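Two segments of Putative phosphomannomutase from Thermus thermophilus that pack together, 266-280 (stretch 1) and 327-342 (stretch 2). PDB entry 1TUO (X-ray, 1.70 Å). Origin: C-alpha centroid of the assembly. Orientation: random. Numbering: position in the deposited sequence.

Stretch 1 (266-280) NPHQVLTTLALYRFR
Stretch 2 (327-342) CFIGGEESGGVGYPEH

How do the two stretches lie against each other? Residues 267-280 form one helix with phi/psi near -65/-42, and the strands around Gly330 and Gly338 form a hairpin, paired by Gly330 N to Gly338 O (3.1 Å) and Gly338 N to Gly330 O (2.8 Å). The helix runs antiparallel to the first strand (174°, axes 9.4 Å apart) and 20° from the direction of the second (10.5 Å). CA-to-CA distances set the register: Pro267 to Gly335 4.6 Å, Leu271 to Gly331 6.5 Å, Ala275 to Ile329 6.7 Å, Arg278 to Phe328 7.8 Å.

What satisfies the polar groups where the helix begins? Asn266 (chi1 p) caps it: its OD1 accepts from Gln269 N at 2.9 Å and, weakly, from His268 N at 2.9 Å, while Gln269 OE1 accepts from Asn266 N at 2.8 Å. Opposite Pro267 is a type I turn, Glu332 to Gly335; beside it, Glu332 N donates to Gly336 O at 3.0 Å across the hairpin. Pro267 CB lies 3.4 Å from Glu333 O and 3.5 Å from Gly335 N, contacts without hydrogen bonding. Ser334 OG donates to Glu333 OE2 at 2.7 Å. Gly335, at 102/-6, has a backbone that calls for glycine.

What fills the middle? Leu271 (t, p) sets its CD1 3.9 Å from Ile329 CD1, 4.2 Å from Val337 CG1 and 3.9 Å from Gly331 CA; a CB on Gly331 would sit 2.6 Å from Leu271 CD1, a clash. Ile329 (t, t) points toward the helix, its CD1 4.1 Å from Leu274 CB and 4.4 Å from Ala275 CB. Leu274 (m, t) brings CD1 to 3.4 Å from Tyr339 OH, which is hydrogen-bonded elsewhere in the structure.

How is Arg278 satisfied? Its rotamer (m, t, p, chi4 73°) carries the guanidinium to Phe328 O, which accepts from Arg278 NE at 2.9 Å and from Arg278 NH2 at 2.7 Å. Glu341 (chi1 27°, chi2 p) supplies the charge: its OE2 forms a salt bridge with Arg278 NH2 at 2.5 Å and a weak hydrogen bond from Arg278 NH1 at 3.2 Å. Both acceptors lie near the guanidinium plane, leaving one face for Tyr339 (m), whose CD1 is 3.7 Å from Arg278 CZ; the guanidinium meets that ring at its edge. The Phe328 ring (p) offers its own edge to the helix, with CE2 3.6 Å from Ala275 O, a carbonyl already bonded to Phe279 N at 2.9 Å.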

# COMPACT_ATOMS: atom_id res chain seq x y z
N ASN A 266 7.70 9.24 7.90
CA ASN A 266 7.81 8.00 7.13
C ASN A 266 6.96 6.79 7.54
O ASN A 266 6.34 6.78 8.60
CB ASN A 266 9.29 7.58 7.02
CG ASN A 266 9.84 7.02 8.31
OD1 ASN A 266 9.15 6.32 9.04
ND2 ASN A 266 11.12 7.29 8.58
N PRO A 267 6.92 5.76 6.68
CA PRO A 267 6.15 4.53 6.93
C PRO A 267 6.40 3.85 8.27
O PRO A 267 5.47 3.27 8.84
CB PRO A 267 6.53 3.65 5.76
CG PRO A 267 6.66 4.65 4.65
CD PRO A 267 7.47 5.74 5.31
N HIS A 268 7.63 3.89 8.75
CA HIS A 268 7.99 3.26 10.02
C HIS A 268 7.32 4.03 11.14
O HIS A 268 6.84 3.45 12.11
CB HIS A 268 9.51 3.28 10.20
CG HIS A 268 10.25 2.67 9.05
ND1 HIS A 268 10.36 1.30 8.87
CD2 HIS A 268 10.89 3.23 8.00
CE1 HIS A 268 11.03 1.06 7.76
NE2 HIS A 268 11.36 2.21 7.21
N GLN A 269 7.31 5.35 11.00
CA GLN A 269 6.69 6.21 12.00
C GLN A 269 5.18 6.01 11.96
O GLN A 269 4.53 5.91 13.00
CB GLN A 269 7.05 7.67 11.74
CG GLN A 269 8.53 7.96 11.98
CD GLN A 269 8.93 9.37 11.56
OE1 GLN A 269 9.04 9.66 10.38
NE2 GLN A 269 9.15 10.24 12.54
N VAL A 270 4.62 5.94 10.76
CA VAL A 270 3.18 5.74 10.64
C VAL A 270 2.77 4.39 11.22
O VAL A 270 1.83 4.31 12.02
CB VAL A 270 2.71 5.79 9.18
CG1 VAL A 270 1.30 5.22 9.05
CG2 VAL A 270 2.75 7.21 8.68
N LEU A 271 3.47 3.34 10.82
CA LEU A 271 3.15 2.00 11.28
C LEU A 271 3.23 1.85 12.80
O LEU A 271 2.31 1.32 13.42
CB LEU A 271 4.07 0.97 10.62
CG LEU A 271 3.83 -0.48 11.03
CD1 LEU A 271 2.41 -0.92 10.67
CD2 LEU A 271 4.86 -1.36 10.34
N THR A 272 4.33 2.30 13.39
CA THR A 272 4.47 2.18 14.84
C THR A 272 3.50 3.07 15.61
O THR A 272 2.98 2.67 16.66
CB THR A 272 5.92 2.49 15.29
OG1 THR A 272 6.30 3.80 14.87
CG2 THR A 272 6.88 1.47 14.70
N THR A 273 3.24 4.27 15.09
CA THR A 273 2.31 5.18 15.75
C THR A 273 0.92 4.55 15.75
O THR A 273 0.22 4.58 16.76
CB THR A 273 2.25 6.55 15.02
OG1 THR A 273 3.52 7.21 15.13
CG2 THR A 273 1.17 7.43 15.63
N LEU A 274 0.52 3.97 14.63
CA LEU A 274 -0.80 3.34 14.54
C LEU A 274 -0.84 2.03 15.33
O LEU A 274 -1.88 1.65 15.87
CB LEU A 274 -1.19 3.09 13.08
CG LEU A 274 -1.56 4.36 12.30
CD1 LEU A 274 -2.02 3.99 10.89
CD2 LEU A 274 -2.67 5.13 13.03
N ALA A 275 0.29 1.33 15.41
CA ALA A 275 0.31 0.08 16.17
C ALA A 275 0.07 0.43 17.64
O ALA A 275 -0.69 -0.24 18.33
CB ALA A 275 1.65 -0.63 16.01
N LEU A 276 0.72 1.49 18.10
CA LEU A 276 0.59 1.91 19.49
C LEU A 276 -0.84 2.35 19.78
O LEU A 276 -1.43 1.95 20.78
CB LEU A 276 1.53 3.08 19.79
CG LEU A 276 1.44 3.66 21.21
CD1 LEU A 276 1.79 2.59 22.23
CD2 LEU A 276 2.41 4.84 21.33
N TYR A 277 -1.39 3.17 18.90
CA TYR A 277 -2.76 3.66 19.06
C TYR A 277 -3.77 2.52 19.11
O TYR A 277 -4.62 2.48 20.01
CB TYR A 277 -3.11 4.62 17.92
CG TYR A 277 -4.53 5.12 17.97
CD1 TYR A 277 -5.45 4.77 16.99
CD2 TYR A 277 -4.96 5.92 19.03
CE1 TYR A 277 -6.78 5.21 17.06
CE2 TYR A 277 -6.28 6.36 19.11
CZ TYR A 277 -7.18 6.00 18.12
OH TYR A 277 -8.49 6.42 18.21
N ARG A 278 -3.68 1.59 18.16
CA ARG A 278 -4.62 0.48 18.13
C ARG A 278 -4.45 -0.43 19.34
O ARG A 278 -5.44 -0.93 19.89
CB ARG A 278 -4.45 -0.32 16.83
CG ARG A 278 -5.02 0.40 15.61
CD ARG A 278 -4.55 -0.22 14.29
NE ARG A 278 -5.11 -1.54 13.99
CZ ARG A 278 -6.38 -1.76 13.62
NH1 ARG A 278 -7.23 -0.76 13.50
NH2 ARG A 278 -6.77 -3.00 13.34
N PHE A 279 -3.21 -0.64 19.77
CA PHE A 279 -2.97 -1.48 20.93
C PHE A 279 -3.61 -0.84 22.16
O PHE A 279 -4.24 -1.53 22.97
CB PHE A 279 -1.47 -1.64 21.19
CG PHE A 279 -1.16 -2.34 22.47
CD1 PHE A 279 -1.19 -3.73 22.55
CD2 PHE A 279 -0.89 -1.61 23.63
CE1 PHE A 279 -0.95 -4.38 23.75
CE2 PHE A 279 -0.65 -2.25 24.83
CZ PHE A 279 -0.68 -3.64 24.90
N ARG A 280 -3.43 0.47 22.31
CA ARG A 280 -3.98 1.17 23.47
C ARG A 280 -5.51 1.21 23.43
O ARG A 280 -6.14 1.37 24.47
CB ARG A 280 -3.39 2.58 23.58
CG ARG A 280 -1.90 2.57 23.92
CD ARG A 280 -1.25 3.95 23.91
NE ARG A 280 -1.59 4.77 25.07
CZ ARG A 280 -1.00 5.93 25.36
NH1 ARG A 280 -0.04 6.40 24.58
NH2 ARG A 280 -1.37 6.62 26.44
N CYS A 327 -4.26 -11.34 14.23
CA CYS A 327 -3.45 -10.14 14.02
C CYS A 327 -4.28 -8.86 14.22
O CYS A 327 -5.51 -8.90 14.12
CB CYS A 327 -2.87 -10.13 12.60
SG CYS A 327 -1.97 -11.60 12.08
N PHE A 328 -3.62 -7.74 14.49
CA PHE A 328 -4.35 -6.48 14.63
C PHE A 328 -3.80 -5.38 13.71
O PHE A 328 -4.38 -4.31 13.60
CB PHE A 328 -4.39 -5.99 16.10
CG PHE A 328 -3.09 -5.44 16.62
CD1 PHE A 328 -2.10 -6.29 17.11
CD2 PHE A 328 -2.88 -4.06 16.67
CE1 PHE A 328 -0.91 -5.77 17.64
CE2 PHE A 328 -1.70 -3.54 17.20
CZ PHE A 328 -0.72 -4.39 17.68
N ILE A 329 -2.70 -5.68 13.04
CA ILE A 329 -2.12 -4.72 12.10
C ILE A 329 -1.00 -5.39 11.31
O ILE A 329 -0.36 -6.32 11.80
CB ILE A 329 -1.56 -3.47 12.84
CG1 ILE A 329 -1.36 -2.32 11.84
CG2 ILE A 329 -0.25 -3.81 13.53
CD1 ILE A 329 -1.01 -0.99 12.51
N GLY A 330 -0.79 -4.94 10.08
CA GLY A 330 0.27 -5.51 9.25
C GLY A 330 0.86 -4.41 8.41
O GLY A 330 0.12 -3.61 7.83
N GLY A 331 2.18 -4.33 8.31
CA GLY A 331 2.73 -3.25 7.52
C GLY A 331 4.04 -3.51 6.81
O GLY A 331 4.77 -4.45 7.13
N GLU A 332 4.31 -2.66 5.84
CA GLU A 332 5.53 -2.73 5.05
C GLU A 332 6.30 -1.42 5.19
O GLU A 332 5.76 -0.42 5.64
CB GLU A 332 5.18 -2.96 3.58
CG GLU A 332 4.46 -4.26 3.32
CD GLU A 332 4.08 -4.40 1.86
OE1 GLU A 332 4.02 -5.55 1.37
OE2 GLU A 332 3.84 -3.36 1.22
N GLU A 333 7.56 -1.45 4.78
CA GLU A 333 8.41 -0.27 4.86
C GLU A 333 8.08 0.75 3.77
O GLU A 333 8.65 1.84 3.73
CB GLU A 333 9.87 -0.69 4.76
CG GLU A 333 10.08 -1.95 3.95
CD GLU A 333 9.53 -1.83 2.54
OE1 GLU A 333 8.85 -2.78 2.08
OE2 GLU A 333 9.77 -0.79 1.89
N SER A 334 7.14 0.39 2.90
CA SER A 334 6.74 1.26 1.78
C SER A 334 5.49 2.10 1.98
O SER A 334 5.06 2.79 1.05
CB SER A 334 6.59 0.42 0.51
OG SER A 334 7.84 -0.08 0.09
N GLY A 335 4.89 2.04 3.16
CA GLY A 335 3.71 2.83 3.42
C GLY A 335 2.40 2.06 3.35
O GLY A 335 1.34 2.61 3.63
N GLY A 336 2.49 0.80 2.95
CA GLY A 336 1.29 -0.02 2.87
C GLY A 336 0.98 -0.58 4.24
O GLY A 336 1.85 -1.16 4.89
N VAL A 337 -0.26 -0.40 4.69
CA VAL A 337 -0.68 -0.91 5.99
C VAL A 337 -2.03 -1.60 5.83
O VAL A 337 -2.92 -1.09 5.14
CB VAL A 337 -0.86 0.22 7.02
CG1 VAL A 337 -1.11 -0.38 8.41
CG2 VAL A 337 0.38 1.13 7.03
N GLY A 338 -2.18 -2.76 6.46
CA GLY A 338 -3.42 -3.50 6.39
C GLY A 338 -4.04 -3.66 7.77
O GLY A 338 -3.34 -3.72 8.78
N TYR A 339 -5.36 -3.74 7.80
CA TYR A 339 -6.12 -3.88 9.04
C TYR A 339 -7.01 -5.11 8.88
O TYR A 339 -8.02 -5.08 8.17
CB TYR A 339 -6.94 -2.60 9.24
CG TYR A 339 -6.07 -1.37 9.12
CD1 TYR A 339 -5.25 -0.95 10.18
CD2 TYR A 339 -5.99 -0.68 7.91
CE1 TYR A 339 -4.38 0.13 10.03
CE2 TYR A 339 -5.12 0.39 7.75
CZ TYR A 339 -4.31 0.79 8.81
OH TYR A 339 -3.44 1.85 8.63
N PRO A 340 -6.63 -6.22 9.53
CA PRO A 340 -7.34 -7.50 9.49
C PRO A 340 -8.86 -7.51 9.58
O PRO A 340 -9.52 -8.19 8.79
CB PRO A 340 -6.67 -8.30 10.63
CG PRO A 340 -6.11 -7.24 11.53
CD PRO A 340 -5.58 -6.23 10.56
N GLU A 341 -9.43 -6.76 10.51
CA GLU A 341 -10.89 -6.73 10.65
C GLU A 341 -11.59 -6.02 9.50
O GLU A 341 -12.82 -6.04 9.40
CB GLU A 341 -11.28 -6.11 12.00
CG GLU A 341 -10.28 -5.12 12.57
CD GLU A 341 -9.94 -3.75 12.01
OE1 GLU A 341 -11.01 -3.36 11.58
OE2 GLU A 341 -8.95 -3.03 12.11
N HIS A 342 -10.80 -5.41 8.62
CA HIS A 342 -11.30 -4.68 7.46
C HIS A 342 -11.16 -5.53 6.19
O HIS A 342 -12.13 -6.09 5.69
CB HIS A 342 -10.52 -3.36 7.33
CG HIS A 342 -10.80 -2.58 6.08
ND1 HIS A 342 -12.07 -2.24 5.67
CD2 HIS A 342 -9.95 -2.04 5.16
CE1 HIS A 342 -12.00 -1.51 4.57
NE2 HIS A 342 -10.73 -1.38 4.24